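Local coordinates for acetylxylan esterase / glucomannan deacetylase (Cellvibrio japonicus, PDB 2WAA), which removes acetyl groups from plant cell wall polysaccharides, deacetylating xylan and glucomannan with equal efficiency, at residues G139-C144 with D314-K319; S306-D311 with A323-E328. All coordinates share one frame; numbering follows the deposited sequence. Where two conformers were deposited one is given.

Contact 1 of 2, residues G139-C144 with D314-K319; sequences GDSVTC and DAHPTK. With ACT (acetate ion), chain C.
The imidazole edge of His316 meets the hydroxyl of Ser141. NE2 of His316 donates a weak, bent hydrogen bond to Ser141 OG, which lies in the ring plane. The position of OG is less certain because it is modelled too close to the acetate. A chi1 of -76° sets the His316 ring beside its backbone N and carries it to Ser141. At the far edge of the ring, His316 ND1 donates to the syn lone pair of Asp314 OD1 at 2.8 Å. The anti lone pair takes the backbone N of His316 at 2.9 Å, closing an Asx turn. Together the two bonds hold OD1 at the ring edge, in its plane. This geometry fits the Ser-His-Asp charge relay of an SGNH (GDSL-like) hydrolase, with Ser141 the inferred nucleophile and His316 and Asp314 the inferred relay. The packed side is apolar and buried: Val142 CG2 lies 3.9 Å from Pro317 CD. By contrast, Asp314 and His316 are partly exposed. An acetate, probably from the crystallisation liquor, lies between Ser141 and His316. Its OXT accepts from Ser141 N (3.0 Å). Its O shares the single NE2 N-H of His316, along a straighter line (149°) than OG. Gly186 N and Asn236 ND2, inferred transition-state stabilisers, also bond to it.

Contact 2 of 2, residues S306-D311 with A323-E328; sequences SHHPGD and AAMARE
The carboxylate of Glu328 receives Ser306 through two donors. Ser306 N gives a hydrogen bond to Glu328 OE1 at 3.0 Å, using the syn lone pair, with an N-H...O angle of 140°. The hydroxyl Ser306 OG donates to the other oxygen, Glu328 OE2. That separation is modelled very short, and Glu328 has two conformers, so its exact length is doubtful. The pair is partly exposed, and Glu328 also touches a crystal neighbour.

Beside it the His308 ring packs obliquely on apolar atoms of Met325 and Ala324. Its CD2 is 3.3 Å from Met325 CG, and its CE1 is 3.8 Å from Ala324 CB. The sulfur is farther off: Met325 SD sits 4.9 Å from the centroid of the His308 ring, 46° off the normal, an oblique Met-aromatic contact. The two side chains run antiparallel alongside each other. The contact buries His308 NE2, and the model offers it no partner.

Glu328 CG is anti to the carbonyl carbon (chi1 -82°), and the chain then runs extended to carry the carboxylate across to Ser306. In the helix, Glu328 N bonds to Ala324 O at 3.0 Å, which places these two residues one turn apart. On the loop side, His308 pairs through its backbone with Ala274, which Met325 also touches. Farther along, Gly310 N donates to Gln321 OE1, a second tie to the same helix.

The contact joins the loop after strand 300-302, an edge strand of the parallel sheet, to helix 319-337. Helix 167-174 also packs against this helix: Met325 touches Tyr167, and Ala326 touches Leu170 and Thr171.

In the fold
Contacts 1 and 2 have centres 10 Å apart, and their segments alternate along the chain. The loop 306-311 leads into the loop 314-319 with the inferred relay residues, which in turn leads into the helix carrying 323-328. Met325 is a shared element: its CE lies 3.9 Å from Val142 CG1, and its SD lies 4.2 Å from Pro317 CB. Asp311 OD1 accepts from Asp314 N and pairs with Arg150, which also bonds to the carbonyls of Asp314 and His316. Contact 2 lies outside the active site: the His308 side chain is about 9 Å from that of His316, and the Met325 side chain about 10 Å from that of Ser141, which binds the acetate through its backbone N.

Contact 1 of 2, residues G139-C144 with D314-K319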
ATOM      1  N   GLY A 139       7.562  -2.370  -3.205  1.00  7.84           N
ATOM      2  CA  GLY A 139       8.637  -2.544  -2.252  1.00  7.57           C
ATOM      3  C   GLY A 139       8.425  -3.674  -1.253  1.00  7.29           C
ATOM      4  O   GLY A 139       7.703  -4.634  -1.501  1.00  7.42           O
ATOM      5  N   ASP A 140       9.077  -3.517  -0.119  1.00  7.29           N
ATOM      6  CA  ASP A 140       9.061  -4.520   0.928  1.00  7.65           C
ATOM      7  C   ASP A 140       8.350  -3.965   2.173  1.00  8.65           C
ATOM      8  O   ASP A 140       7.498  -3.101   2.048  1.00  8.57           O
ATOM      9  CB  ASP A 140      10.515  -4.954   1.200  1.00  6.47           C
ATOM     10  CG  ASP A 140      11.453  -3.769   1.531  1.00  9.24           C
ATOM     11  OD1 ASP A 140      11.044  -2.752   2.180  1.00 10.02           O
ATOM     12  OD2 ASP A 140      12.641  -3.845   1.117  1.00 10.29           O
ATOM     13  N   SER A 141       8.679  -4.457   3.371  1.00  8.60           N
ATOM     14  CA  SER A 141       7.878  -4.094   4.551  1.00  9.32           C
ATOM     15  C   SER A 141       7.908  -2.618   4.905  1.00  8.19           C
ATOM     16  O   SER A 141       6.961  -2.150   5.546  1.00  8.18           O
ATOM     17  CB  SER A 141       8.301  -4.873   5.844  1.00  9.19           C
ATOM     18  OG  SER A 141       9.588  -4.417   6.232  1.00 13.45           O
ATOM     19  N   VAL A 142       8.973  -1.892   4.532  1.00  6.99           N
ATOM     20  CA  VAL A 142       9.004  -0.452   4.816  1.00  7.44           C
ATOM     21  C   VAL A 142       7.834   0.226   4.026  1.00  7.36           C
ATOM     22  O   VAL A 142       7.079   1.023   4.569  1.00  7.59           O
ATOM     23  CB  VAL A 142      10.341   0.161   4.423  1.00  7.80           C
ATOM     24  CG1 VAL A 142      10.321   1.684   4.724  1.00  6.85           C
ATOM     25  CG2 VAL A 142      11.496  -0.554   5.216  1.00  7.82           C
ATOM     26  N   THR A 143       7.697  -0.129   2.758  1.00  5.91           N
ATOM     27  CA  THR A 143       6.588   0.379   1.935  1.00  7.33           C
ATOM     28  C   THR A 143       5.249  -0.085   2.528  1.00  8.03           C
ATOM     29  O   THR A 143       4.229   0.641   2.447  1.00  8.96           O
ATOM     30  CB  THR A 143       6.754  -0.043   0.455  1.00  7.71           C
ATOM     31  OG1 THR A 143       7.939   0.551  -0.098  1.00  8.77           O
ATOM     32  CG2 THR A 143       5.532   0.372  -0.429  1.00  6.91           C
ATOM     33  N   CYS A 144       5.235  -1.287   3.127  1.00  9.45           N
ATOM     34  CA  CYS A 144       4.020  -1.822   3.714  1.00 11.18           C
ATOM     35  C   CYS A 144       3.678  -1.193   5.071  1.00 12.25           C
ATOM     36  O   CYS A 144       2.654  -1.522   5.610  1.00 13.98           O
ATOM     37  CB  CYS A 144       4.135  -3.336   3.954  1.00 11.95           C
ATOM     38  SG  CYS A 144       3.882  -4.290   2.545  1.00 17.33           S
ATOM     39  N   ASP A 314      13.119  -2.035  17.226  1.00 18.94           N
ATOM     40  CA  ASP A 314      12.931  -2.626  15.890  1.00 15.12           C
ATOM     41  C   ASP A 314      13.725  -1.786  14.884  1.00 14.66           C
ATOM     42  O   ASP A 314      13.674  -0.559  14.921  1.00 12.77           O
ATOM     43  CB  ASP A 314      11.435  -2.652  15.595  1.00 15.26           C
ATOM     44  CG  ASP A 314      11.065  -3.569  14.434  1.00 14.96           C
ATOM     45  OD1 ASP A 314      11.584  -3.315  13.342  1.00 17.66           O
ATOM     46  OD2 ASP A 314      10.269  -4.542  14.609  1.00 14.85           O
ATOM     47  N   ALA A 315      14.492  -2.444  14.021  1.00 14.07           N
ATOM     48  CA  ALA A 315      15.290  -1.732  13.003  1.00 14.23           C
ATOM     49  C   ALA A 315      14.440  -1.122  11.894  1.00 12.55           C
ATOM     50  O   ALA A 315      14.942  -0.302  11.141  1.00 11.76           O
ATOM     51  CB  ALA A 315      16.329  -2.670  12.380  1.00 15.13           C
ATOM     52  N   HIS A 316      13.154  -1.505  11.769  1.00 11.36           N
ATOM     53  CA  HIS A 316      12.326  -0.883  10.733  1.00 10.74           C
ATOM     54  C   HIS A 316      12.185   0.598  11.050  1.00  9.67           C
ATOM     55  O   HIS A 316      12.095   0.969  12.220  1.00 10.62           O
ATOM     56  CB  HIS A 316      10.919  -1.501  10.679  1.00 10.42           C
ATOM     57  CG  HIS A 316      10.881  -2.844  10.022  1.00 10.92           C
ATOM     58  ND1 HIS A 316      11.117  -4.004  10.719  1.00 10.99           N
ATOM     59  CD2 HIS A 316      10.615  -3.213   8.743  1.00 12.89           C
ATOM     60  CE1 HIS A 316      11.023  -5.039   9.894  1.00 13.38           C
ATOM     61  NE2 HIS A 316      10.725  -4.584   8.685  1.00 14.12           N
ATOM     62  N   PRO A 317      12.141   1.462  10.018  1.00  8.80           N
ATOM     63  CA  PRO A 317      12.020   2.886  10.280  1.00  7.09           C
ATOM     64  C   PRO A 317      10.815   3.208  11.180  1.00  9.06           C
ATOM     65  O   PRO A 317       9.717   2.618  11.018  1.00  9.42           O
ATOM     66  CB  PRO A 317      11.866   3.490   8.875  1.00  8.32           C
ATOM     67  CG  PRO A 317      12.734   2.562   7.995  1.00  6.13           C
ATOM     68  CD  PRO A 317      12.473   1.173   8.595  1.00  8.08           C
ATOM     69  N   THR A 318      11.015   4.146  12.099  1.00  8.81           N
ATOM     70  CA  THR A 318       9.937   4.571  12.979  1.00  9.38           C
ATOM     71  C   THR A 318       8.932   5.490  12.267  1.00  9.04           C
ATOM     72  O   THR A 318       9.154   5.930  11.136  1.00  8.96           O
ATOM     73  CB  THR A 318      10.503   5.412  14.154  1.00  9.71           C
ATOM     74  OG1 THR A 318      11.182   6.559  13.629  1.00 10.23           O
ATOM     75  CG2 THR A 318      11.475   4.598  15.005  1.00 11.21           C
ATOM     76  N   LYS A 319       7.826   5.778  12.957  1.00  9.44           N
ATOM     77  CA  LYS A 319       6.847   6.740  12.455  1.00  9.76           C
ATOM     78  C   LYS A 319       7.510   8.065  12.133  1.00  9.77           C
ATOM     79  O   LYS A 319       7.272   8.619  11.053  1.00 10.28           O
ATOM     80  CB  LYS A 319       5.728   6.943  13.488  1.00 10.23           C
ATOM     81  CG  LYS A 319       4.674   8.036  13.082  1.00 12.76           C
ATOM     82  CD  LYS A 319       3.502   8.088  14.096  1.00 15.16           C
ATOM     83  CE  LYS A 319       2.759   6.717  14.042  1.00 22.49           C
ATOM     84  NZ  LYS A 319       1.568   6.477  15.021  1.00 26.49           N
TER
HETATM   85  C   ACT C1343      11.544  -6.033   5.183  1.00 15.00           C
HETATM   86  O   ACT C1343      11.495  -6.628   6.316  1.00 15.14           O
HETATM   87  OXT ACT C1343      10.713  -6.425   4.331  1.00 13.71           O
HETATM   88  CH3 ACT C1343      12.515  -4.929   4.858  1.00 15.63           C

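Contact 2 of 2, residues S306-D311 with A323-E328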
ATOM      1  N   SER A 306      18.145   8.967   2.640  1.00 14.40           N
ATOM      2  CA  SER A 306      18.948   8.792   3.818  1.00 13.53           C
ATOM      3  C   SER A 306      18.676   7.410   4.348  1.00 12.88           C
ATOM      4  O   SER A 306      17.580   6.893   4.203  1.00 12.50           O
ATOM      5  CB  SER A 306      18.527   9.794   4.915  1.00 15.01           C
ATOM      6  OG  SER A 306      18.946  11.094   4.540  1.00 21.50           O
ATOM      7  N   HIS A 307      19.635   6.876   5.069  1.00 10.17           N
ATOM      8  CA  HIS A 307      19.359   5.713   5.916  1.00 10.24           C
ATOM      9  C   HIS A 307      18.622   6.146   7.173  1.00 10.94           C
ATOM     10  O   HIS A 307      18.969   7.161   7.786  1.00 10.19           O
ATOM     11  CB  HIS A 307      20.705   5.075   6.300  1.00  9.26           C
ATOM     12  CG  HIS A 307      20.619   4.112   7.448  1.00  8.74           C
ATOM     13  ND1 HIS A 307      20.048   2.869   7.333  1.00 10.65           N
ATOM     14  CD2 HIS A 307      21.134   4.174   8.707  1.00 10.97           C
ATOM     15  CE1 HIS A 307      20.168   2.215   8.483  1.00  9.48           C
ATOM     16  NE2 HIS A 307      20.818   2.987   9.333  1.00 11.28           N
ATOM     17  N   HIS A 308      17.588   5.394   7.568  1.00 11.06           N
ATOM     18  CA  HIS A 308      16.948   5.598   8.869  1.00 10.79           C
ATOM     19  C   HIS A 308      17.094   4.345   9.681  1.00 11.18           C
ATOM     20  O   HIS A 308      16.813   3.265   9.196  1.00 11.10           O
ATOM     21  CB  HIS A 308      15.479   5.973   8.681  1.00 10.77           C
ATOM     22  CG  HIS A 308      15.317   7.258   7.943  1.00 12.90           C
ATOM     23  ND1 HIS A 308      15.422   8.487   8.569  1.00 13.58           N
ATOM     24  CD2 HIS A 308      15.150   7.514   6.624  1.00 13.22           C
ATOM     25  CE1 HIS A 308      15.288   9.444   7.669  1.00 14.27           C
ATOM     26  NE2 HIS A 308      15.124   8.885   6.481  1.00 13.24           N
ATOM     27  N   PRO A 309      17.564   4.480  10.928  1.00 12.24           N
ATOM     28  CA  PRO A 309      17.991   3.291  11.646  1.00 12.18           C
ATOM     29  C   PRO A 309      16.918   2.593  12.467  1.00 11.96           C
ATOM     30  O   PRO A 309      17.235   1.625  13.125  1.00 13.48           O
ATOM     31  CB  PRO A 309      19.099   3.845  12.572  1.00 12.90           C
ATOM     32  CG  PRO A 309      18.554   5.182  12.947  1.00 12.98           C
ATOM     33  CD  PRO A 309      18.061   5.709  11.576  1.00 12.29           C
ATOM     34  N   GLY A 310      15.672   3.061  12.475  1.00 12.30           N
ATOM     35  CA  GLY A 310      14.703   2.484  13.392  1.00 12.23           C
ATOM     36  C   GLY A 310      14.988   2.929  14.823  1.00 13.91           C
ATOM     37  O   GLY A 310      15.390   4.063  15.048  1.00 14.21           O
ATOM     38  N   ASP A 311      14.771   2.049  15.790  1.00 14.85           N
ATOM     39  CA  ASP A 311      15.109   2.384  17.197  1.00 16.82           C
ATOM     40  C   ASP A 311      15.476   1.104  17.910  1.00 18.74           C
ATOM     41  O   ASP A 311      15.605   0.055  17.269  1.00 18.38           O
ATOM     42  CB  ASP A 311      13.996   3.163  17.933  1.00 15.84           C
ATOM     43  CG  ASP A 311      12.702   2.362  18.133  1.00 17.90           C
ATOM     44  OD1 ASP A 311      12.646   1.127  17.930  1.00 18.60           O
ATOM     45  OD2 ASP A 311      11.699   3.012  18.515  1.00 20.72           O
ATOM     46  N   ALA A 323       7.988   9.924   8.283  1.00  8.00           N
ATOM     47  CA  ALA A 323       7.681  11.320   7.965  1.00  9.28           C
ATOM     48  C   ALA A 323       8.895  11.996   7.326  1.00  9.35           C
ATOM     49  O   ALA A 323       8.761  12.708   6.321  1.00  9.12           O
ATOM     50  CB  ALA A 323       7.243  12.067   9.257  1.00  8.45           C
ATOM     51  N   ALA A 324      10.084  11.705   7.864  1.00 10.19           N
ATOM     52  CA  ALA A 324      11.322  12.269   7.291  1.00  9.83           C
ATOM     53  C   ALA A 324      11.516  11.767   5.860  1.00  9.06           C
ATOM     54  O   ALA A 324      11.938  12.527   4.975  1.00 10.20           O
ATOM     55  CB  ALA A 324      12.528  11.939   8.156  1.00  9.26           C
ATOM     56  N   MET A 325      11.215  10.475   5.628  1.00  8.08           N
ATOM     57  CA  MET A 325      11.428   9.885   4.347  1.00  7.71           C
ATOM     58  C   MET A 325      10.527  10.576   3.290  1.00  8.84           C
ATOM     59  O   MET A 325      10.960  10.861   2.178  1.00  8.96           O
ATOM     60  CB  MET A 325      11.110   8.364   4.404  1.00  8.95           C
ATOM     61  CG  MET A 325      12.128   7.548   5.200  1.00 10.25           C
ATOM     62  SD  MET A 325      11.520   5.843   5.383  1.00 14.73           S
ATOM     63  CE  MET A 325      11.335   5.362   3.726  1.00 11.35           C
ATOM     64  N   ALA A 326       9.290  10.893   3.672  1.00  7.83           N
ATOM     65  CA  ALA A 326       8.405  11.546   2.740  1.00  9.49           C
ATOM     66  C   ALA A 326       8.923  12.950   2.452  1.00  8.88           C
ATOM     67  O   ALA A 326       8.888  13.393   1.315  1.00  9.48           O
ATOM     68  CB  ALA A 326       6.950  11.586   3.324  1.00  8.54           C
ATOM     69  N   ARG A 327       9.412  13.650   3.480  1.00 10.56           N
ATOM     70  CA  ARG A 327      10.002  15.000   3.268  1.00 11.40           C
ATOM     71  C   ARG A 327      11.251  15.012   2.356  1.00 11.58           C
ATOM     72  O   ARG A 327      11.528  16.021   1.643  1.00 11.88           O
ATOM     73  CB  ARG A 327      10.315  15.650   4.619  1.00 12.22           C
ATOM     74  CG  ARG A 327       9.061  15.985   5.419  1.00 16.18           C
ATOM     75  CD  ARG A 327       9.440  16.865   6.616  1.00 23.15           C
ATOM     76  NE  ARG A 327      10.366  16.211   7.540  1.00 25.91           N
ATOM     77  CZ  ARG A 327       9.978  15.553   8.637  1.00 27.30           C
ATOM     78  NH1 ARG A 327       8.695  15.459   8.940  1.00 28.61           N
ATOM     79  NH2 ARG A 327      10.875  14.997   9.422  1.00 29.78           N
ATOM     80  N   GLU A 328      12.028  13.923   2.353  1.00 11.03           N
ATOM     81  CA  GLU A 328      13.214  13.856   1.515  0.50 11.43           C
ATOM     82  C   GLU A 328      12.884  13.480   0.093  1.00 11.28           C
ATOM     83  O   GLU A 328      13.518  13.950  -0.846  1.00 11.71           O
ATOM     84  CB  GLU A 328      14.206  12.821   2.055  0.50 11.53           C
ATOM     85  CG  GLU A 328      15.085  13.291   3.158  0.50 12.62           C
ATOM     86  CD  GLU A 328      16.243  12.335   3.365  0.50 10.92           C
ATOM     87  OE1 GLU A 328      16.240  11.225   2.780  0.50 14.47           O
ATOM     88  OE2 GLU A 328      17.171  12.692   4.096  0.50 14.14           O
TER